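Local coordinates for DSBA-like thioredoxin domain-containing protein (Nitrosomonas europaea, PDB 2IN3) that probably acts as a thiol-disulfide oxidoreductase or disulfide isomerase of the DsbA family, FrnE-like subfamily, at residues A[94-107]-A[148-162]. Numbering follows the deposited sequence.
Sequences EPACRGVVSVSLIE and RFTPVFQSDEAKQRT
R98 lays its guanidinium flat on the ring of F153, planes 25° apart and R98 CZ 4.2 Å from the centroid of the F153 ring, a cation-pi stack; K159 CE covers the opposite face. From the edge of the same group R98 NH2 donates to F153 O at 2.8 Å, two residues before S155, the N-cap of helix 156-162. R98 NE and NH1 grip E94 side-on, NE to E94 OE2 at 2.8 Å and NH1 to OE1, which holds the group from turning. Replacing R98 by an alanine is likely to leave the E94 carboxylate without its charged mate and the F153 ring without its cation-pi partner. R148 NH1 makes a long 3.5 Å salt bridge to E107 OE2, already paired with K110.

These helices belong to the helical part inserted between strands 40-45 and 179-184, as in DsbA relatives: helix 94-106 crosses 148-154 at 120° and 156-162 at 112°.

Among apolar contacts, L105 CD1 meets V152 CG1 at 3.9 Å, and I106 CG1 meets V152 CG2. S102 is a knob among F149, V152, F153 and A158; its hydroxyl, turned back beside the backbone N, donates to R98 O. L105 CD2 sits centrally over the R161 guanidinium, and I106 CG2 covers that of R148.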
loop_
_atom_site.group_PDB
_atom_site.type_symbol
_atom_site.label_atom_id
_atom_site.label_comp_id
_atom_site.label_asym_id
_atom_site.label_seq_id
_atom_site.Cartn_x
_atom_site.Cartn_y
_atom_site.Cartn_z
ATOM N N GLU A 94 8.770 -6.508 -2.815
ATOM C CA GLU A 94 7.938 -7.700 -2.659
ATOM C C GLU A 94 7.690 -8.156 -1.214
ATOM O O GLU A 94 6.551 -8.537 -0.884
ATOM C CB GLU A 94 8.424 -8.866 -3.558
ATOM C CG GLU A 94 7.496 -10.071 -3.599
ATOM C CD GLU A 94 7.732 -11.035 -2.452
ATOM O OE1 GLU A 94 8.809 -10.936 -1.829
ATOM O OE2 GLU A 94 6.859 -11.900 -2.177
ATOM N N PRO A 95 8.751 -8.231 -0.368
ATOM C CA PRO A 95 8.479 -8.691 0.997
ATOM C C PRO A 95 7.461 -7.849 1.784
ATOM O O PRO A 95 6.642 -8.424 2.490
ATOM C CB PRO A 95 9.860 -8.651 1.653
ATOM C CG PRO A 95 10.791 -8.971 0.496
ATOM C CD PRO A 95 10.205 -8.097 -0.593
ATOM N N ALA A 96 7.498 -6.521 1.650
ATOM C CA ALA A 96 6.548 -5.689 2.365
ATOM C C ALA A 96 5.139 -5.956 1.828
ATOM O O ALA A 96 4.193 -6.046 2.604
ATOM C CB ALA A 96 6.912 -4.196 2.237
ATOM N N CYS A 97 4.996 -6.056 0.514
ATOM C CA CYS A 97 3.691 -6.451 -0.068
ATOM C C CYS A 97 3.193 -7.787 0.507
ATOM O O CYS A 97 2.027 -7.915 0.902
ATOM C CB CYS A 97 3.788 -6.537 -1.585
ATOM S SG CYS A 97 3.964 -4.967 -2.358
ATOM N N ARG A 98 4.081 -8.794 0.547
ATOM C CA ARG A 98 3.770 -10.076 1.143
ATOM C C ARG A 98 3.408 -9.986 2.642
ATOM O O ARG A 98 2.621 -10.796 3.139
ATOM C CB ARG A 98 4.917 -11.089 0.905
ATOM C CG ARG A 98 4.679 -12.481 1.470
ATOM C CD ARG A 98 5.545 -13.546 0.758
ATOM N NE ARG A 98 6.879 -13.108 0.342
ATOM C CZ ARG A 98 8.026 -13.445 0.942
ATOM N NH1 ARG A 98 9.163 -12.979 0.448
ATOM N NH2 ARG A 98 8.051 -14.217 2.031
ATOM N N GLY A 99 3.974 -9.022 3.356
ATOM C CA GLY A 99 3.643 -8.873 4.786
ATOM C C GLY A 99 2.201 -8.439 4.930
ATOM O O GLY A 99 1.459 -8.935 5.795
ATOM N N VAL A 100 1.811 -7.517 4.062
ATOM C CA VAL A 100 0.441 -6.995 4.038
ATOM C C VAL A 100 -0.550 -8.159 3.702
ATOM O O VAL A 100 -1.546 -8.345 4.396
ATOM C CB VAL A 100 0.310 -5.823 3.049
ATOM C CG1 VAL A 100 -1.173 -5.432 2.863
ATOM C CG2 VAL A 100 1.206 -4.614 3.516
ATOM N N VAL A 101 -0.233 -8.950 2.675
ATOM C CA VAL A 101 -1.049 -10.097 2.261
ATOM C C VAL A 101 -1.193 -11.045 3.451
ATOM O O VAL A 101 -2.298 -11.517 3.731
ATOM C CB VAL A 101 -0.442 -10.862 1.038
ATOM C CG1 VAL A 101 -1.187 -12.209 0.777
ATOM C CG2 VAL A 101 -0.480 -9.960 -0.203
ATOM N N SER A 102 -0.077 -11.314 4.137
ATOM C CA SER A 102 -0.064 -12.166 5.315
ATOM C C SER A 102 -1.031 -11.716 6.418
ATOM O O SER A 102 -1.768 -12.540 6.967
ATOM C CB SER A 102 1.348 -12.273 5.909
ATOM O OG SER A 102 2.254 -12.894 5.004
ATOM N N VAL A 103 -1.020 -10.419 6.734
ATOM C CA VAL A 103 -1.903 -9.878 7.761
ATOM C C VAL A 103 -3.374 -9.985 7.305
ATOM O O VAL A 103 -4.273 -10.237 8.115
ATOM C CB VAL A 103 -1.512 -8.419 8.100
ATOM C CG1 VAL A 103 -2.591 -7.749 8.979
ATOM C CG2 VAL A 103 -0.119 -8.388 8.782
ATOM N N SER A 104 -3.616 -9.846 6.008
ATOM C CA SER A 104 -4.968 -10.042 5.473
ATOM C C SER A 104 -5.522 -11.458 5.746
ATOM O O SER A 104 -6.737 -11.612 5.875
ATOM C CB SER A 104 -5.050 -9.702 3.974
ATOM O OG SER A 104 -4.567 -10.778 3.183
ATOM N N LEU A 105 -4.642 -12.466 5.824
ATOM C CA LEU A 105 -5.016 -13.855 6.119
ATOM C C LEU A 105 -5.187 -14.090 7.627
ATOM O O LEU A 105 -5.937 -14.990 8.058
ATOM C CB LEU A 105 -3.928 -14.807 5.585
ATOM C CG LEU A 105 -3.619 -14.685 4.079
ATOM C CD1 LEU A 105 -2.485 -15.567 3.607
ATOM C CD2 LEU A 105 -4.867 -14.975 3.293
ATOM N N ILE A 106 -4.464 -13.308 8.415
ATOM C CA ILE A 106 -4.485 -13.430 9.871
ATOM C C ILE A 106 -5.604 -12.594 10.521
ATOM O O ILE A 106 -6.438 -13.132 11.268
ATOM C CB ILE A 106 -3.110 -13.043 10.503
ATOM C CG1 ILE A 106 -2.002 -13.929 9.921
ATOM C CG2 ILE A 106 -3.172 -13.198 12.054
ATOM C CD1 ILE A 106 -0.604 -13.474 10.287
ATOM N N GLU A 107 -5.587 -11.288 10.271
ATOM C CA GLU A 107 -6.556 -10.365 10.881
ATOM C C GLU A 107 -6.846 -9.249 9.877
ATOM O O GLU A 107 -6.164 -8.223 9.887
ATOM C CB GLU A 107 -6.050 -9.795 12.230
ATOM C CG GLU A 107 -5.917 -10.817 13.365
ATOM C CD GLU A 107 -5.481 -10.205 14.688
ATOM O OE1 GLU A 107 -6.334 -10.067 15.589
ATOM O OE2 GLU A 107 -4.287 -9.871 14.843
ATOM N N ARG A 148 2.279 -16.256 14.804
ATOM C CA ARG A 148 1.231 -16.322 13.794
ATOM C C ARG A 148 1.743 -15.706 12.486
ATOM O O ARG A 148 1.586 -16.301 11.416
ATOM C CB ARG A 148 -0.081 -15.670 14.286
ATOM C CG ARG A 148 -0.814 -16.474 15.383
ATOM C CD ARG A 148 -1.707 -15.598 16.297
ATOM N NE ARG A 148 -3.063 -15.352 15.773
ATOM C CZ ARG A 148 -3.590 -14.163 15.451
ATOM N NH1 ARG A 148 -2.901 -13.015 15.564
ATOM N NH2 ARG A 148 -4.840 -14.118 14.998
ATOM N N PHE A 149 2.400 -14.545 12.587
ATOM C CA PHE A 149 2.894 -13.823 11.410
ATOM C C PHE A 149 3.974 -14.541 10.605
ATOM O O PHE A 149 3.880 -14.603 9.375
ATOM C CB PHE A 149 3.414 -12.424 11.777
ATOM C CG PHE A 149 3.955 -11.663 10.589
ATOM C CD1 PHE A 149 3.093 -10.961 9.761
ATOM C CD2 PHE A 149 5.317 -11.687 10.279
ATOM C CE1 PHE A 149 3.579 -10.254 8.632
ATOM C CE2 PHE A 149 5.806 -10.996 9.166
ATOM C CZ PHE A 149 4.933 -10.277 8.345
ATOM N N THR A 150 5.022 -15.022 11.280
ATOM C CA THR A 150 6.182 -15.553 10.547
ATOM C C THR A 150 5.881 -16.804 9.682
ATOM O O THR A 150 6.272 -16.830 8.509
ATOM C CB THR A 150 7.418 -15.769 11.447
ATOM O OG1 THR A 150 7.800 -14.517 12.025
ATOM C CG2 THR A 150 8.595 -16.294 10.639
ATOM N N PRO A 151 5.193 -17.829 10.233
ATOM C CA PRO A 151 4.833 -18.970 9.358
ATOM C C PRO A 151 4.035 -18.542 8.100
ATOM O O PRO A 151 4.306 -19.059 6.993
ATOM C CB PRO A 151 3.973 -19.855 10.264
ATOM C CG PRO A 151 4.469 -19.549 11.656
ATOM C CD PRO A 151 4.739 -18.053 11.618
ATOM N N VAL A 152 3.081 -17.619 8.276
ATOM C CA VAL A 152 2.276 -17.125 7.154
ATOM C C VAL A 152 3.142 -16.379 6.132
ATOM O O VAL A 152 3.103 -16.710 4.948
ATOM C CB VAL A 152 1.028 -16.300 7.618
ATOM C CG1 VAL A 152 0.255 -15.706 6.416
ATOM C CG2 VAL A 152 0.096 -17.197 8.472
ATOM N N PHE A 153 3.968 -15.436 6.604
ATOM C CA PHE A 153 4.902 -14.697 5.734
ATOM C C PHE A 153 5.829 -15.606 4.886
ATOM O O PHE A 153 6.115 -15.327 3.703
ATOM C CB PHE A 153 5.730 -13.691 6.558
ATOM C CG PHE A 153 6.744 -12.937 5.745
ATOM C CD1 PHE A 153 6.369 -11.798 5.027
ATOM C CD2 PHE A 153 8.065 -13.369 5.682
ATOM C CE1 PHE A 153 7.293 -11.104 4.267
ATOM C CE2 PHE A 153 9.010 -12.678 4.924
ATOM C CZ PHE A 153 8.627 -11.543 4.216
ATOM N N GLN A 154 6.296 -16.688 5.492
ATOM C CA GLN A 154 7.212 -17.591 4.814
ATOM C C GLN A 154 6.522 -18.624 3.913
ATOM O O GLN A 154 7.206 -19.345 3.158
ATOM C CB GLN A 154 8.123 -18.277 5.851
ATOM C CG GLN A 154 9.000 -17.230 6.588
ATOM C CD GLN A 154 9.916 -17.841 7.620
ATOM O OE1 GLN A 154 9.632 -18.905 8.157
ATOM N NE2 GLN A 154 11.011 -17.150 7.927
ATOM N N SER A 155 5.191 -18.713 3.992
ATOM C CA SER A 155 4.446 -19.797 3.321
ATOM C C SER A 155 4.383 -19.583 1.812
ATOM O O SER A 155 4.339 -18.439 1.356
ATOM C CB SER A 155 3.009 -19.910 3.857
ATOM O OG SER A 155 2.243 -18.764 3.533
ATOM N N ASP A 156 4.350 -20.691 1.060
ATOM C CA ASP A 156 4.101 -20.626 -0.383
ATOM C C ASP A 156 2.784 -19.924 -0.683
ATOM O O ASP A 156 2.695 -19.171 -1.673
ATOM C CB ASP A 156 4.113 -22.020 -1.018
ATOM C CG ASP A 156 5.517 -22.542 -1.224
ATOM O OD1 ASP A 156 6.475 -21.731 -1.188
ATOM O OD2 ASP A 156 5.678 -23.760 -1.410
ATOM N N GLU A 157 1.777 -20.168 0.160
ATOM C CA GLU A 157 0.488 -19.507 0.011
ATOM C C GLU A 157 0.596 -17.977 -0.010
ATOM O O GLU A 157 0.030 -17.326 -0.893
ATOM C CB GLU A 157 -0.516 -19.961 1.074
ATOM C CG GLU A 157 -1.903 -19.299 0.839
ATOM C CD GLU A 157 -2.924 -19.518 1.960
ATOM O OE1 GLU A 157 -2.586 -20.129 3.013
ATOM O OE2 GLU A 157 -4.077 -19.050 1.781
ATOM N N ALA A 158 1.314 -17.395 0.957
ATOM C CA ALA A 158 1.456 -15.930 1.006
ATOM C C ALA A 158 2.246 -15.459 -0.221
ATOM O O ALA A 158 1.904 -14.462 -0.850
ATOM C CB ALA A 158 2.135 -15.511 2.282
ATOM N N LYS A 159 3.255 -16.238 -0.619
ATOM C CA LYS A 159 4.049 -15.902 -1.806
ATOM C C LYS A 159 3.209 -15.891 -3.082
ATOM O O LYS A 159 3.300 -14.960 -3.919
ATOM C CB LYS A 159 5.246 -16.857 -1.949
ATOM C CG LYS A 159 6.279 -16.702 -0.825
ATOM C CD LYS A 159 7.451 -17.695 -0.963
ATOM C CE LYS A 159 8.510 -17.363 0.092
ATOM N NZ LYS A 159 9.607 -18.385 0.122
ATOM N N GLN A 160 2.395 -16.927 -3.235
ATOM C CA GLN A 160 1.609 -17.108 -4.442
ATOM C C GLN A 160 0.457 -16.113 -4.490
ATOM O O GLN A 160 0.145 -15.562 -5.565
ATOM C CB GLN A 160 1.092 -18.540 -4.519
ATOM C CG GLN A 160 2.208 -19.553 -4.746
ATOM C CD GLN A 160 1.755 -20.983 -4.548
ATOM O OE1 GLN A 160 0.564 -21.249 -4.351
ATOM N NE2 GLN A 160 2.701 -21.926 -4.625
ATOM N N ARG A 161 -0.187 -15.892 -3.346
ATOM C CA ARG A 161 -1.226 -14.848 -3.282
ATOM C C ARG A 161 -0.712 -13.464 -3.639
ATOM O O ARG A 161 -1.407 -12.713 -4.359
ATOM C CB ARG A 161 -1.901 -14.790 -1.918
ATOM C CG ARG A 161 -2.775 -16.001 -1.609
ATOM C CD ARG A 161 -3.372 -15.752 -0.231
ATOM N NE ARG A 161 -4.363 -16.741 0.171
ATOM C CZ ARG A 161 -5.675 -16.552 0.105
ATOM N NH1 ARG A 161 -6.168 -15.399 -0.362
ATOM N NH2 ARG A 161 -6.482 -17.512 0.532
ATOM N N THR A 162 0.493 -13.140 -3.155
ATOM C CA THR A 162 1.132 -11.847 -3.400
ATOM C C THR A 162 1.401 -11.675 -4.901
ATOM O O THR A 162 1.039 -10.653 -5.506
ATOM C CB THR A 162 2.437 -11.715 -2.597
ATOM O OG1 THR A 162 2.136 -11.798 -1.197
ATOM C CG2 THR A 162 3.111 -10.357 -2.851
HETATM O O HOH W 1 5.380 -12.979 -4.140
#